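Local coordinates for cyclic di-GMP-binding protein XC_3703 (Xanthomonas campestris pv. campestris, PDB 5B7W), which binds the second messenger cyclic di-GMP to regulate virulence and biofilm formation and, without it, promotes binding of a LysR-type transcriptional regulator to its target genes, at residues M1-I7 with K127-K133. Numbering follows the deposited sequence.
Sequences MPSFDVI and KLRVTGK
Asp5 and Arg129 sit directly across the two antiparallel strands, and Asp5 brings OD1 over one face of the Arg129 guanidinium, 3.1 Å above the plane, the carboxylate tilted 48° to it. Asp5 OD2 is 3.1 Å from Arg129 NH1, but well out of plane, making the salt bridge one of charge without a directed N-H. Arg129 starts extended and bends at chi3 (-65°), which folds its head back over Asp5 and lets NH2 reach Ser3 OG weakly; NH1 hydrogen-bonds Asn158 OD1 on strand 155-160. A water links Asp5 OD2 to Lys127 NZ.

On the other face, Phe4 CE1 packs 3.6 Å from Val130 CB, the two side chains running side by side, while Val6 CG2 meets Val130 CG2. Leu138 and Ile142 of helix 135-146 cover Phe4, and Leu108 of helix 102-114 covers Val6 and Leu128. Paired backbone bonds join Phe4 with Val130 and Val6 with Leu128, Val6 N to Leu128 O being short at 2.6 Å.

These central strands of the RRM-like sheet tie the N-terminal strand to the C-terminal part of domain I; Lys133, at the end, probably binds cyclic di-GMP. One face is apolar under both helices; on the other, two positive groups beside Asp5 would probably keep its carboxylate ionised.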
ATOM      1  N   MET A   1     -29.852  -1.784   8.882  1.00 57.17           N
ATOM      2  CA  MET A   1     -28.553  -1.451   9.454  1.00 57.36           C
ATOM      3  C   MET A   1     -27.570  -1.036   8.362  1.00 56.96           C
ATOM      4  O   MET A   1     -27.175  -1.859   7.535  1.00 54.69           O
ATOM      5  CB  MET A   1     -27.998  -2.636  10.249  1.00 61.73           C
ATOM      6  CG  MET A   1     -28.905  -3.109  11.378  1.00 68.33           C
ATOM      7  SD  MET A   1     -28.301  -2.662  13.019  1.00 73.98           S
ATOM      8  CE  MET A   1     -27.031  -3.901  13.264  1.00 73.02           C
ATOM      9  N   PRO A   2     -27.186   0.239   8.355  1.00 54.30           N
ATOM     10  CA  PRO A   2     -26.240   0.718   7.343  1.00 48.68           C
ATOM     11  C   PRO A   2     -24.877   0.061   7.497  1.00 47.06           C
ATOM     12  O   PRO A   2     -24.487  -0.372   8.584  1.00 43.53           O
ATOM     13  CB  PRO A   2     -26.160   2.227   7.610  1.00 53.46           C
ATOM     14  CG  PRO A   2     -27.372   2.547   8.431  1.00 59.21           C
ATOM     15  CD  PRO A   2     -27.656   1.321   9.235  1.00 58.28           C
ATOM     16  N   SER A   3     -24.145  -0.003   6.386  1.00 44.71           N
ATOM     17  CA  SER A   3     -22.850  -0.665   6.387  1.00 48.22           C
ATOM     18  C   SER A   3     -21.934  -0.021   5.356  1.00 44.50           C
ATOM     19  O   SER A   3     -22.380   0.682   4.446  1.00 40.74           O
ATOM     20  CB  SER A   3     -22.985  -2.166   6.105  1.00 46.99           C
ATOM     21  OG  SER A   3     -23.408  -2.397   4.773  1.00 41.85           O
ATOM     22  N   PHE A   4     -20.639  -0.276   5.521  1.00 46.94           N
ATOM     23  CA  PHE A   4     -19.625   0.137   4.564  1.00 41.84           C
ATOM     24  C   PHE A   4     -18.516  -0.905   4.580  1.00 38.99           C
ATOM     25  O   PHE A   4     -18.487  -1.798   5.430  1.00 36.38           O
ATOM     26  CB  PHE A   4     -19.077   1.533   4.881  1.00 36.10           C
ATOM     27  CG  PHE A   4     -18.268   1.593   6.146  1.00 44.68           C
ATOM     28  CD1 PHE A   4     -18.888   1.773   7.372  1.00 48.89           C
ATOM     29  CD2 PHE A   4     -16.889   1.473   6.110  1.00 43.35           C
ATOM     30  CE1 PHE A   4     -18.148   1.828   8.537  1.00 46.86           C
ATOM     31  CE2 PHE A   4     -16.143   1.528   7.271  1.00 43.39           C
ATOM     32  CZ  PHE A   4     -16.774   1.703   8.486  1.00 48.43           C
ATOM     33  N   ASP A   5     -17.593  -0.779   3.632  1.00 38.19           N
ATOM     34  CA  ASP A   5     -16.471  -1.698   3.507  1.00 34.49           C
ATOM     35  C   ASP A   5     -15.171  -0.982   3.837  1.00 29.92           C
ATOM     36  O   ASP A   5     -14.917   0.117   3.334  1.00 30.61           O
ATOM     37  CB  ASP A   5     -16.397  -2.291   2.099  1.00 33.15           C
ATOM     38  CG  ASP A   5     -17.267  -3.519   1.937  1.00 37.09           C
ATOM     39  OD1 ASP A   5     -17.714  -4.071   2.964  1.00 37.99           O
ATOM     40  OD2 ASP A   5     -17.498  -3.935   0.784  1.00 41.85           O
ATOM     41  N   VAL A   6     -14.360  -1.603   4.685  1.00 29.11           N
ATOM     42  CA  VAL A   6     -12.981  -1.181   4.896  1.00 33.07           C
ATOM     43  C   VAL A   6     -12.119  -1.935   3.895  1.00 35.73           C
ATOM     44  O   VAL A   6     -12.057  -3.169   3.922  1.00 32.82           O
ATOM     45  CB  VAL A   6     -12.523  -1.449   6.336  1.00 39.30           C
ATOM     46  CG1 VAL A   6     -11.118  -0.902   6.557  1.00 39.46           C
ATOM     47  CG2 VAL A   6     -13.501  -0.841   7.327  1.00 41.97           C
ATOM     48  N   ILE A   7     -11.467  -1.199   2.998  1.00 30.11           N
ATOM     49  CA  ILE A   7     -10.673  -1.808   1.941  1.00 33.13           C
ATOM     50  C   ILE A   7      -9.249  -1.282   2.022  1.00 34.91           C
ATOM     51  O   ILE A   7      -8.957  -0.280   2.682  1.00 29.07           O
ATOM     52  CB  ILE A   7     -11.261  -1.547   0.539  1.00 27.21           C
ATOM     53  CG1 ILE A   7     -11.214  -0.053   0.209  1.00 28.29           C
ATOM     54  CG2 ILE A   7     -12.682  -2.076   0.448  1.00 28.82           C
ATOM     55  CD1 ILE A   7     -11.756   0.284  -1.162  1.00 28.92           C
ATOM     56  N   LYS A 127     -11.834  -7.861   2.411  1.00 32.32           N
ATOM     57  CA  LYS A 127     -12.417  -6.621   2.896  1.00 35.24           C
ATOM     58  C   LYS A 127     -13.080  -6.859   4.245  1.00 35.02           C
ATOM     59  O   LYS A 127     -13.379  -7.995   4.624  1.00 32.87           O
ATOM     60  CB  LYS A 127     -13.446  -6.058   1.906  1.00 41.53           C
ATOM     61  CG  LYS A 127     -12.913  -5.826   0.503  1.00 39.90           C
ATOM     62  CD  LYS A 127     -14.019  -5.345  -0.424  1.00 39.21           C
ATOM     63  CE  LYS A 127     -13.477  -4.986  -1.797  1.00 32.69           C
ATOM     64  NZ  LYS A 127     -14.516  -4.344  -2.649  1.00 31.81           N
ATOM     65  N   LEU A 128     -13.310  -5.768   4.970  1.00 32.10           N
ATOM     66  CA  LEU A 128     -13.985  -5.802   6.263  1.00 37.57           C
ATOM     67  C   LEU A 128     -15.243  -4.950   6.168  1.00 36.39           C
ATOM     68  O   LEU A 128     -15.158  -3.727   6.004  1.00 38.04           O
ATOM     69  CB  LEU A 128     -13.068  -5.299   7.377  1.00 35.94           C
ATOM     70  CG  LEU A 128     -13.648  -5.372   8.792  1.00 39.64           C
ATOM     71  CD1 LEU A 128     -13.778  -6.819   9.249  1.00 31.87           C
ATOM     72  CD2 LEU A 128     -12.811  -4.564   9.774  1.00 44.87           C
ATOM     73  N   ARG A 129     -16.407  -5.587   6.267  1.00 29.53           N
ATOM     74  CA  ARG A 129     -17.669  -4.860   6.284  1.00 29.84           C
ATOM     75  C   ARG A 129     -18.046  -4.528   7.721  1.00 31.52           C
ATOM     76  O   ARG A 129     -18.065  -5.409   8.587  1.00 34.23           O
ATOM     77  CB  ARG A 129     -18.791  -5.656   5.618  1.00 39.30           C
ATOM     78  CG  ARG A 129     -20.088  -4.861   5.517  1.00 45.01           C
ATOM     79  CD  ARG A 129     -21.145  -5.580   4.703  1.00 58.54           C
ATOM     80  NE  ARG A 129     -20.750  -5.740   3.306  1.00 62.32           N
ATOM     81  CZ  ARG A 129     -20.713  -4.755   2.412  1.00 63.60           C
ATOM     82  NH1 ARG A 129     -20.338  -5.012   1.166  1.00 65.43           N
ATOM     83  NH2 ARG A 129     -21.048  -3.517   2.754  1.00 64.27           N
ATOM     84  N   VAL A 130     -18.345  -3.257   7.964  1.00 35.75           N
ATOM     85  CA  VAL A 130     -18.694  -2.756   9.287  1.00 33.08           C
ATOM     86  C   VAL A 130     -20.162  -2.357   9.271  1.00 38.17           C
ATOM     87  O   VAL A 130     -20.597  -1.604   8.391  1.00 33.41           O
ATOM     88  CB  VAL A 130     -17.800  -1.569   9.685  1.00 32.46           C
ATOM     89  CG1 VAL A 130     -18.215  -1.019  11.035  1.00 30.00           C
ATOM     90  CG2 VAL A 130     -16.337  -1.993   9.699  1.00 30.17           C
ATOM     91  N   THR A 131     -20.924  -2.865  10.236  1.00 42.06           N
ATOM     92  CA  THR A 131     -22.345  -2.572  10.352  1.00 46.95           C
ATOM     93  C   THR A 131     -22.633  -1.935  11.703  1.00 42.46           C
ATOM     94  O   THR A 131     -22.064  -2.333  12.725  1.00 33.53           O
ATOM     95  CB  THR A 131     -23.197  -3.839  10.184  1.00 52.82           C
ATOM     96  OG1 THR A 131     -23.034  -4.685  11.330  1.00 63.05           O
ATOM     97  CG2 THR A 131     -22.786  -4.601   8.933  1.00 51.66           C
ATOM     98  N   GLY A 132     -23.519  -0.939  11.698  1.00 44.38           N
ATOM     99  CA  GLY A 132     -23.953  -0.287  12.918  1.00 41.75           C
ATOM    100  C   GLY A 132     -25.406   0.115  12.793  1.00 42.31           C
ATOM    101  O   GLY A 132     -25.973   0.130  11.698  1.00 40.64           O
ATOM    102  N   LYS A 133     -26.012   0.445  13.939  1.00 45.84           N
ATOM    103  CA  LYS A 133     -27.431   0.788  13.923  1.00 52.98           C
ATOM    104  C   LYS A 133     -27.679   2.155  13.294  1.00 52.70           C
ATOM    105  O   LYS A 133     -28.742   2.373  12.700  1.00 60.67           O
ATOM    106  CB  LYS A 133     -28.031   0.714  15.337  1.00 58.18           C
ATOM    107  CG  LYS A 133     -27.235   1.348  16.483  1.00 67.85           C
ATOM    108  CD  LYS A 133     -27.449   2.851  16.576  1.00 75.14           C
ATOM    109  CE  LYS A 133     -26.902   3.422  17.876  1.00 75.55           C
ATOM    110  NZ  LYS A 133     -26.664   4.888  17.759  1.00 72.28           N
TER
HETATM  111  O   HOH W   1     -16.205  -2.685  -1.402  1.00 33.77           O